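Local coordinates for MREC protein (Listeria monocytogenes, PDB 2J5U) that probably takes part in forming and maintaining the shape of the bacterial cell, at residues Thr122-Thr127 and Val131-Ser136; Ile110-Thr115 and Gly183-Gly188. One frame throughout, in Å; residues are numbered along the deposited sequence.

Contact 1 of 2, residues Thr122-Thr127 and Val131-Ser136; sequences TVELLT and VKNRVS
Asn133 OD1 lies between two charged groups: across the contact it is 3.5 Å from Glu124 OE2. Lys112 NZ is also close beside this amide oxygen, although the geometry does not decide whether the two are bonded. The side chains of Glu124 and Asn133 approach from opposite directions, and the carboxylate and amide planes stand 89° apart, so the flat groups are turned across each other rather than stacked. No clear hydrogen bond joins them, and the positive charge of the lysine would probably offset the closeness of the two oxygens. Asn133 gets there with CG anti to its backbone N (chi1 -171°), a torsion that sends the amide across to the other segment. Asn133 ND2 lies on the side of the backbone carbonyls, 3.5 Å from Leu125 O. Beyond the amide the contact turns apolar. Leu126 CD2 comes within 4.0 Å of Val135 CG1, and the two side chains cross at about a right angle. Together the segments bury 180 Å², with Asn133 contributing the largest share. The backbones themselves stay well separated, the closest CA pair, Leu126 and Asn133, being 7.8 Å apart. Asn133 O and Val131 O both accept hydrogen bonds from Asn150 ND2, which ties the turn to strand 145-153. Strand 121-125 pairs with strands 86-89 and 108-116 in one six-stranded antiparallel barrel, whereas strand 135-139 opens the second; the contact thus spans the short connection that leads from strand 121-125 of one barrel to strand 135-139 of the other.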
ATOM      1  N   THR A 122      -7.661   4.830 -84.411  1.00 46.97           N
ATOM      2  CA  THR A 122      -9.090   5.017 -84.577  1.00 45.87           C
ATOM      3  C   THR A 122      -9.737   5.074 -83.207  1.00 46.83           C
ATOM      4  O   THR A 122      -9.369   4.312 -82.319  1.00 50.43           O
ATOM      5  CB  THR A 122      -9.701   3.818 -85.355  1.00 46.52           C
ATOM      6  OG1 THR A 122      -9.093   3.728 -86.647  1.00 49.66           O
ATOM      7  CG2 THR A 122     -11.192   3.976 -85.527  1.00 43.07           C
ATOM      8  N   VAL A 123     -10.687   5.980 -83.016  1.00 45.55           N
ATOM      9  CA  VAL A 123     -11.376   6.037 -81.747  1.00 44.05           C
ATOM     10  C   VAL A 123     -12.881   6.021 -82.003  1.00 47.43           C
ATOM     11  O   VAL A 123     -13.406   6.736 -82.871  1.00 47.34           O
ATOM     12  CB  VAL A 123     -10.934   7.278 -80.861  1.00 41.47           C
ATOM     13  CG1 VAL A 123      -9.825   8.023 -81.515  1.00 39.87           C
ATOM     14  CG2 VAL A 123     -12.094   8.188 -80.570  1.00 39.03           C
ATOM     15  N   GLU A 124     -13.560   5.157 -81.255  1.00 49.57           N
ATOM     16  CA  GLU A 124     -14.993   5.001 -81.365  1.00 51.59           C
ATOM     17  C   GLU A 124     -15.656   5.992 -80.435  1.00 51.59           C
ATOM     18  O   GLU A 124     -15.380   6.004 -79.237  1.00 52.25           O
ATOM     19  CB  GLU A 124     -15.376   3.574 -80.993  1.00 54.46           C
ATOM     20  CG  GLU A 124     -16.854   3.329 -80.988  1.00 61.27           C
ATOM     21  CD  GLU A 124     -17.201   1.952 -81.497  1.00 67.91           C
ATOM     22  OE1 GLU A 124     -16.854   1.655 -82.671  1.00 72.41           O
ATOM     23  OE2 GLU A 124     -17.820   1.172 -80.730  1.00 71.83           O
ATOM     24  N   LEU A 125     -16.536   6.814 -80.994  1.00 50.23           N
ATOM     25  CA  LEU A 125     -17.241   7.848 -80.246  1.00 51.02           C
ATOM     26  C   LEU A 125     -18.437   7.358 -79.440  1.00 52.31           C
ATOM     27  O   LEU A 125     -19.047   6.345 -79.766  1.00 53.77           O
ATOM     28  CB  LEU A 125     -17.718   8.932 -81.208  1.00 52.25           C
ATOM     29  CG  LEU A 125     -16.645   9.565 -82.094  1.00 51.58           C
ATOM     30  CD1 LEU A 125     -17.310  10.531 -83.044  1.00 51.64           C
ATOM     31  CD2 LEU A 125     -15.603  10.264 -81.244  1.00 50.57           C
ATOM     32  N   LEU A 126     -18.778   8.089 -78.386  1.00 52.34           N
ATOM     33  CA  LEU A 126     -19.915   7.713 -77.567  1.00 53.74           C
ATOM     34  C   LEU A 126     -21.155   7.656 -78.446  1.00 53.86           C
ATOM     35  O   LEU A 126     -22.008   6.783 -78.261  1.00 55.28           O
ATOM     36  CB  LEU A 126     -20.123   8.721 -76.430  1.00 53.41           C
ATOM     37  CG  LEU A 126     -19.036   8.704 -75.353  1.00 55.41           C
ATOM     38  CD1 LEU A 126     -19.291   9.765 -74.283  1.00 53.02           C
ATOM     39  CD2 LEU A 126     -19.024   7.324 -74.726  1.00 52.68           C
ATOM     40  N   THR A 127     -21.236   8.568 -79.416  1.00 52.43           N
ATOM     41  CA  THR A 127     -22.387   8.627 -80.325  1.00 52.36           C
ATOM     42  C   THR A 127     -22.448   7.478 -81.337  1.00 53.04           C
ATOM     43  O   THR A 127     -23.347   7.428 -82.169  1.00 53.61           O
ATOM     44  CB  THR A 127     -22.418   9.958 -81.129  1.00 50.80           C
ATOM     45  OG1 THR A 127     -21.189  10.116 -81.846  1.00 49.61           O
ATOM     46  CG2 THR A 127     -22.618  11.141 -80.207  1.00 50.64           C
ATOM     47  N   VAL A 131     -24.123  -1.188 -81.079  1.00 60.86           N
ATOM     48  CA  VAL A 131     -24.875  -1.557 -79.881  1.00 61.31           C
ATOM     49  C   VAL A 131     -24.031  -2.192 -78.754  1.00 62.69           C
ATOM     50  O   VAL A 131     -24.422  -2.180 -77.586  1.00 60.65           O
ATOM     51  CB  VAL A 131     -26.033  -2.518 -80.246  1.00 61.56           C
ATOM     52  CG1 VAL A 131     -25.482  -3.866 -80.669  1.00 60.09           C
ATOM     53  CG2 VAL A 131     -26.970  -2.671 -79.075  1.00 62.46           C
ATOM     54  N   LYS A 132     -22.876  -2.745 -79.104  1.00 63.83           N
ATOM     55  CA  LYS A 132     -22.004  -3.370 -78.118  1.00 65.44           C
ATOM     56  C   LYS A 132     -21.171  -2.320 -77.369  1.00 64.62           C
ATOM     57  O   LYS A 132     -20.552  -2.619 -76.345  1.00 64.23           O
ATOM     58  CB  LYS A 132     -21.047  -4.353 -78.802  1.00 67.13           C
ATOM     59  CG  LYS A 132     -21.694  -5.508 -79.563  1.00 70.36           C
ATOM     60  CD  LYS A 132     -20.673  -6.180 -80.519  1.00 73.03           C
ATOM     61  CE  LYS A 132     -20.064  -5.156 -81.499  1.00 73.35           C
ATOM     62  NZ  LYS A 132     -19.254  -5.734 -82.610  1.00 75.55           N
ATOM     63  N   ASN A 133     -21.149  -1.097 -77.886  1.00 63.10           N
ATOM     64  CA  ASN A 133     -20.368  -0.024 -77.281  1.00 62.46           C
ATOM     65  C   ASN A 133     -20.893   0.363 -75.897  1.00 61.70           C
ATOM     66  O   ASN A 133     -22.079   0.619 -75.725  1.00 61.92           O
ATOM     67  CB  ASN A 133     -20.356   1.174 -78.223  1.00 62.30           C
ATOM     68  CG  ASN A 133     -19.397   2.239 -77.788  1.00 62.23           C
ATOM     69  OD1 ASN A 133     -18.295   1.942 -77.323  1.00 65.39           O
ATOM     70  ND2 ASN A 133     -19.795   3.492 -77.948  1.00 59.65           N
ATOM     71  N   ARG A 134     -20.009   0.401 -74.904  1.00 59.77           N
ATOM     72  CA  ARG A 134     -20.439   0.724 -73.550  1.00 59.69           C
ATOM     73  C   ARG A 134     -19.344   1.255 -72.641  1.00 57.48           C
ATOM     74  O   ARG A 134     -18.168   1.085 -72.919  1.00 59.11           O
ATOM     75  CB  ARG A 134     -21.076  -0.518 -72.918  1.00 62.72           C
ATOM     76  CG  ARG A 134     -20.273  -1.787 -73.096  1.00 67.05           C
ATOM     77  CD  ARG A 134     -21.107  -3.014 -72.779  1.00 72.88           C
ATOM     78  NE  ARG A 134     -21.170  -3.265 -71.349  1.00 79.07           N
ATOM     79  CZ  ARG A 134     -20.355  -4.099 -70.702  1.00 83.24           C
ATOM     80  NH1 ARG A 134     -20.469  -4.256 -69.379  1.00 81.91           N
ATOM     81  NH2 ARG A 134     -19.436  -4.801 -71.377  1.00 84.47           N
ATOM     82  N   VAL A 135     -19.735   1.918 -71.559  1.00 53.45           N
ATOM     83  CA  VAL A 135     -18.766   2.428 -70.598  1.00 50.23           C
ATOM     84  C   VAL A 135     -19.364   2.370 -69.188  1.00 48.66           C
ATOM     85  O   VAL A 135     -20.539   2.680 -68.984  1.00 48.61           O
ATOM     86  CB  VAL A 135     -18.277   3.876 -70.994  1.00 49.64           C
ATOM     87  CG1 VAL A 135     -19.230   4.487 -71.942  1.00 50.31           C
ATOM     88  CG2 VAL A 135     -18.124   4.765 -69.782  1.00 46.56           C
ATOM     89  N   SER A 136     -18.561   1.919 -68.227  1.00 48.18           N
ATOM     90  CA  SER A 136     -18.998   1.807 -66.831  1.00 47.80           C
ATOM     91  C   SER A 136     -19.071   3.214 -66.241  1.00 47.87           C
ATOM     92  O   SER A 136     -18.091   3.966 -66.280  1.00 46.26           O
ATOM     93  CB  SER A 136     -17.991   0.996 -66.015  1.00 48.15           C
ATOM     94  OG  SER A 136     -17.683  -0.240 -66.612  1.00 48.92           O
TER

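Contact 2 of 2, residues Ile110-Thr115 and Gly183-Gly188; sequences IGKVTT and GKFPAG
Phe185, reached just after Gly183 and Lys184, is where the 183-188 loop touches the strand: its ring atom CZ lies 3.5 Å from Lys112 CB, and CE2 lies 3.8 Å from the same Lys112 CB. That methylene touches the ring at its edge, in the ring plane. A chi1 of -69° sets CG of Phe185 anti to its carbonyl carbon and extends the ring toward the strand. The same CZ also comes within 4.2 Å of Gly111 O, obliquely. Phe185 O accepts a hydrogen bond from Arg227 NH2. Next along the loop, Pro186 packs on Leu225 while its carbonyl O bonds to Thr178 OG1, and Ala187 touches Ile65. On the strand side, only the base of the lysine takes part: CG of Lys112, placed between the backbone N and the carbonyl carbon (chi1 73°), turns the rest of the chain from the ring. A classic beta bulge sets Ile110 and Gly111 opposite Val103; at the phi of Gly111, 165°, a beta carbon would press on Ile110 O. No hydrogen bond crosses the contact, and the 92 Å² buried is modest. Strand 108-116 runs between strands 102-105 and 121-125 of the first barrel; the loop, which joins strands 175-178 and 190-199 of the second, lays Phe185 against it and against Ala102 of strand 102-105.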
ATOM      1  N   ILE A 110     -15.265  11.551 -74.866  1.00 52.08           N
ATOM      2  CA  ILE A 110     -15.782  11.423 -76.229  1.00 53.75           C
ATOM      3  C   ILE A 110     -15.660  10.018 -76.826  1.00 53.05           C
ATOM      4  O   ILE A 110     -16.278   9.719 -77.842  1.00 52.35           O
ATOM      5  CB  ILE A 110     -15.133  12.431 -77.211  1.00 53.77           C
ATOM      6  CG1 ILE A 110     -13.673  12.062 -77.462  1.00 54.37           C
ATOM      7  CG2 ILE A 110     -15.265  13.835 -76.654  1.00 54.10           C
ATOM      8  CD1 ILE A 110     -13.063  12.777 -78.617  1.00 56.45           C
ATOM      9  N   GLY A 111     -14.869   9.146 -76.213  1.00 52.24           N
ATOM     10  CA  GLY A 111     -14.769   7.810 -76.764  1.00 51.29           C
ATOM     11  C   GLY A 111     -13.620   6.981 -76.261  1.00 52.10           C
ATOM     12  O   GLY A 111     -13.053   7.273 -75.209  1.00 53.15           O
ATOM     13  N   LYS A 112     -13.284   5.939 -77.014  1.00 51.95           N
ATOM     14  CA  LYS A 112     -12.183   5.074 -76.644  1.00 53.66           C
ATOM     15  C   LYS A 112     -11.415   4.620 -77.864  1.00 52.92           C
ATOM     16  O   LYS A 112     -11.965   4.509 -78.953  1.00 53.96           O
ATOM     17  CB  LYS A 112     -12.679   3.853 -75.866  1.00 56.09           C
ATOM     18  CG  LYS A 112     -13.400   2.816 -76.685  1.00 59.07           C
ATOM     19  CD  LYS A 112     -13.579   1.555 -75.860  1.00 62.55           C
ATOM     20  CE  LYS A 112     -14.263   0.458 -76.654  1.00 65.29           C
ATOM     21  NZ  LYS A 112     -15.573   0.906 -77.226  1.00 66.68           N
ATOM     22  N   VAL A 113     -10.132   4.355 -77.675  1.00 51.84           N
ATOM     23  CA  VAL A 113      -9.306   3.909 -78.775  1.00 52.86           C
ATOM     24  C   VAL A 113      -9.694   2.488 -79.173  1.00 53.10           C
ATOM     25  O   VAL A 113      -9.865   1.620 -78.326  1.00 52.27           O
ATOM     26  CB  VAL A 113      -7.832   3.941 -78.380  1.00 51.29           C
ATOM     27  CG1 VAL A 113      -6.969   3.546 -79.554  1.00 52.19           C
ATOM     28  CG2 VAL A 113      -7.472   5.327 -77.908  1.00 53.62           C
ATOM     29  N   THR A 114      -9.854   2.248 -80.463  1.00 53.99           N
ATOM     30  CA  THR A 114     -10.209   0.908 -80.899  1.00 56.03           C
ATOM     31  C   THR A 114      -9.064   0.198 -81.605  1.00 57.15           C
ATOM     32  O   THR A 114      -8.645  -0.867 -81.165  1.00 58.76           O
ATOM     33  CB  THR A 114     -11.461   0.909 -81.798  1.00 55.64           C
ATOM     34  OG1 THR A 114     -11.349   1.928 -82.796  1.00 57.25           O
ATOM     35  CG2 THR A 114     -12.693   1.158 -80.969  1.00 57.01           C
ATOM     36  N   THR A 115      -8.552   0.765 -82.690  1.00 57.17           N
ATOM     37  CA  THR A 115      -7.438   0.126 -83.380  1.00 58.70           C
ATOM     38  C   THR A 115      -6.302   1.114 -83.506  1.00 58.33           C
ATOM     39  O   THR A 115      -6.513   2.302 -83.747  1.00 58.96           O
ATOM     40  CB  THR A 115      -7.832  -0.358 -84.768  1.00 58.96           C
ATOM     41  OG1 THR A 115      -8.130   0.769 -85.591  1.00 63.99           O
ATOM     42  CG2 THR A 115      -9.055  -1.242 -84.684  1.00 58.95           C
ATOM     43  N   GLY A 183     -12.513  -1.645 -65.887  1.00 49.82           N
ATOM     44  CA  GLY A 183     -11.107  -1.989 -65.951  1.00 48.52           C
ATOM     45  C   GLY A 183     -10.225  -1.291 -66.962  1.00 49.95           C
ATOM     46  O   GLY A 183      -9.034  -1.587 -67.034  1.00 50.42           O
ATOM     47  N   LYS A 184     -10.764  -0.359 -67.737  1.00 51.85           N
ATOM     48  CA  LYS A 184      -9.931   0.294 -68.728  1.00 51.28           C
ATOM     49  C   LYS A 184      -9.874   1.808 -68.752  1.00 51.68           C
ATOM     50  O   LYS A 184      -9.007   2.374 -69.403  1.00 52.21           O
ATOM     51  CB  LYS A 184     -10.286  -0.215 -70.118  1.00 53.53           C
ATOM     52  CG  LYS A 184     -11.749  -0.251 -70.401  1.00 55.43           C
ATOM     53  CD  LYS A 184     -12.237  -1.672 -70.409  1.00 61.80           C
ATOM     54  CE  LYS A 184     -11.531  -2.499 -71.475  1.00 65.12           C
ATOM     55  NZ  LYS A 184     -12.259  -3.789 -71.729  1.00 70.17           N
ATOM     56  N   PHE A 185     -10.775   2.477 -68.052  1.00 53.28           N
ATOM     57  CA  PHE A 185     -10.753   3.939 -68.031  1.00 53.73           C
ATOM     58  C   PHE A 185     -10.431   4.378 -66.621  1.00 54.76           C
ATOM     59  O   PHE A 185     -10.650   3.627 -65.674  1.00 55.12           O
ATOM     60  CB  PHE A 185     -12.127   4.534 -68.363  1.00 53.03           C
ATOM     61  CG  PHE A 185     -12.572   4.343 -69.781  1.00 52.76           C
ATOM     62  CD1 PHE A 185     -13.874   4.671 -70.141  1.00 54.42           C
ATOM     63  CD2 PHE A 185     -11.697   3.910 -70.761  1.00 52.72           C
ATOM     64  CE1 PHE A 185     -14.300   4.579 -71.461  1.00 56.57           C
ATOM     65  CE2 PHE A 185     -12.106   3.813 -72.086  1.00 56.64           C
ATOM     66  CZ  PHE A 185     -13.414   4.152 -72.439  1.00 56.45           C
ATOM     67  N   PRO A 186      -9.864   5.586 -66.462  1.00 54.71           N
ATOM     68  CA  PRO A 186      -9.579   6.040 -65.104  1.00 53.52           C
ATOM     69  C   PRO A 186     -10.958   6.498 -64.649  1.00 53.23           C
ATOM     70  O   PRO A 186     -11.811   6.793 -65.489  1.00 51.86           O
ATOM     71  CB  PRO A 186      -8.630   7.209 -65.324  1.00 54.01           C
ATOM     72  CG  PRO A 186      -9.083   7.750 -66.633  1.00 52.87           C
ATOM     73  CD  PRO A 186      -9.255   6.496 -67.446  1.00 53.55           C
ATOM     74  N   ALA A 187     -11.210   6.545 -63.349  1.00 53.82           N
ATOM     75  CA  ALA A 187     -12.523   6.986 -62.907  1.00 54.25           C
ATOM     76  C   ALA A 187     -12.554   8.506 -62.772  1.00 54.37           C
ATOM     77  O   ALA A 187     -11.512   9.149 -62.671  1.00 53.33           O
ATOM     78  CB  ALA A 187     -12.879   6.326 -61.590  1.00 56.01           C
ATOM     79  N   GLY A 188     -13.753   9.077 -62.805  1.00 54.37           N
ATOM     80  CA  GLY A 188     -13.873  10.510 -62.652  1.00 56.22           C
ATOM     81  C   GLY A 188     -13.968  11.355 -63.907  1.00 57.56           C
ATOM     82  O   GLY A 188     -14.092  12.572 -63.809  1.00 58.52           O
TER

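In the fold
Contacts 1 and 2 have centres about 9 Å apart and share a sheet, since strands 108-116 and 121-125 are consecutive, antiparallel neighbours in the first barrel. Their pairing is direct: Thr122 O lies 2.8 Å from Thr114 N and Thr122 N 2.9 Å from Thr115 O, both probable hydrogen bonds. Lys112 bridges them in another way, its base meeting Phe185 in contact 2 while its NZ comes 2.9 Å from Asn133 OD1 in contact 1. Each contact joins the first barrel to a segment of the second, one at the connection between the barrels and one farther along the chain, within a double-barrel arrangement like that of chymotrypsin-like proteases.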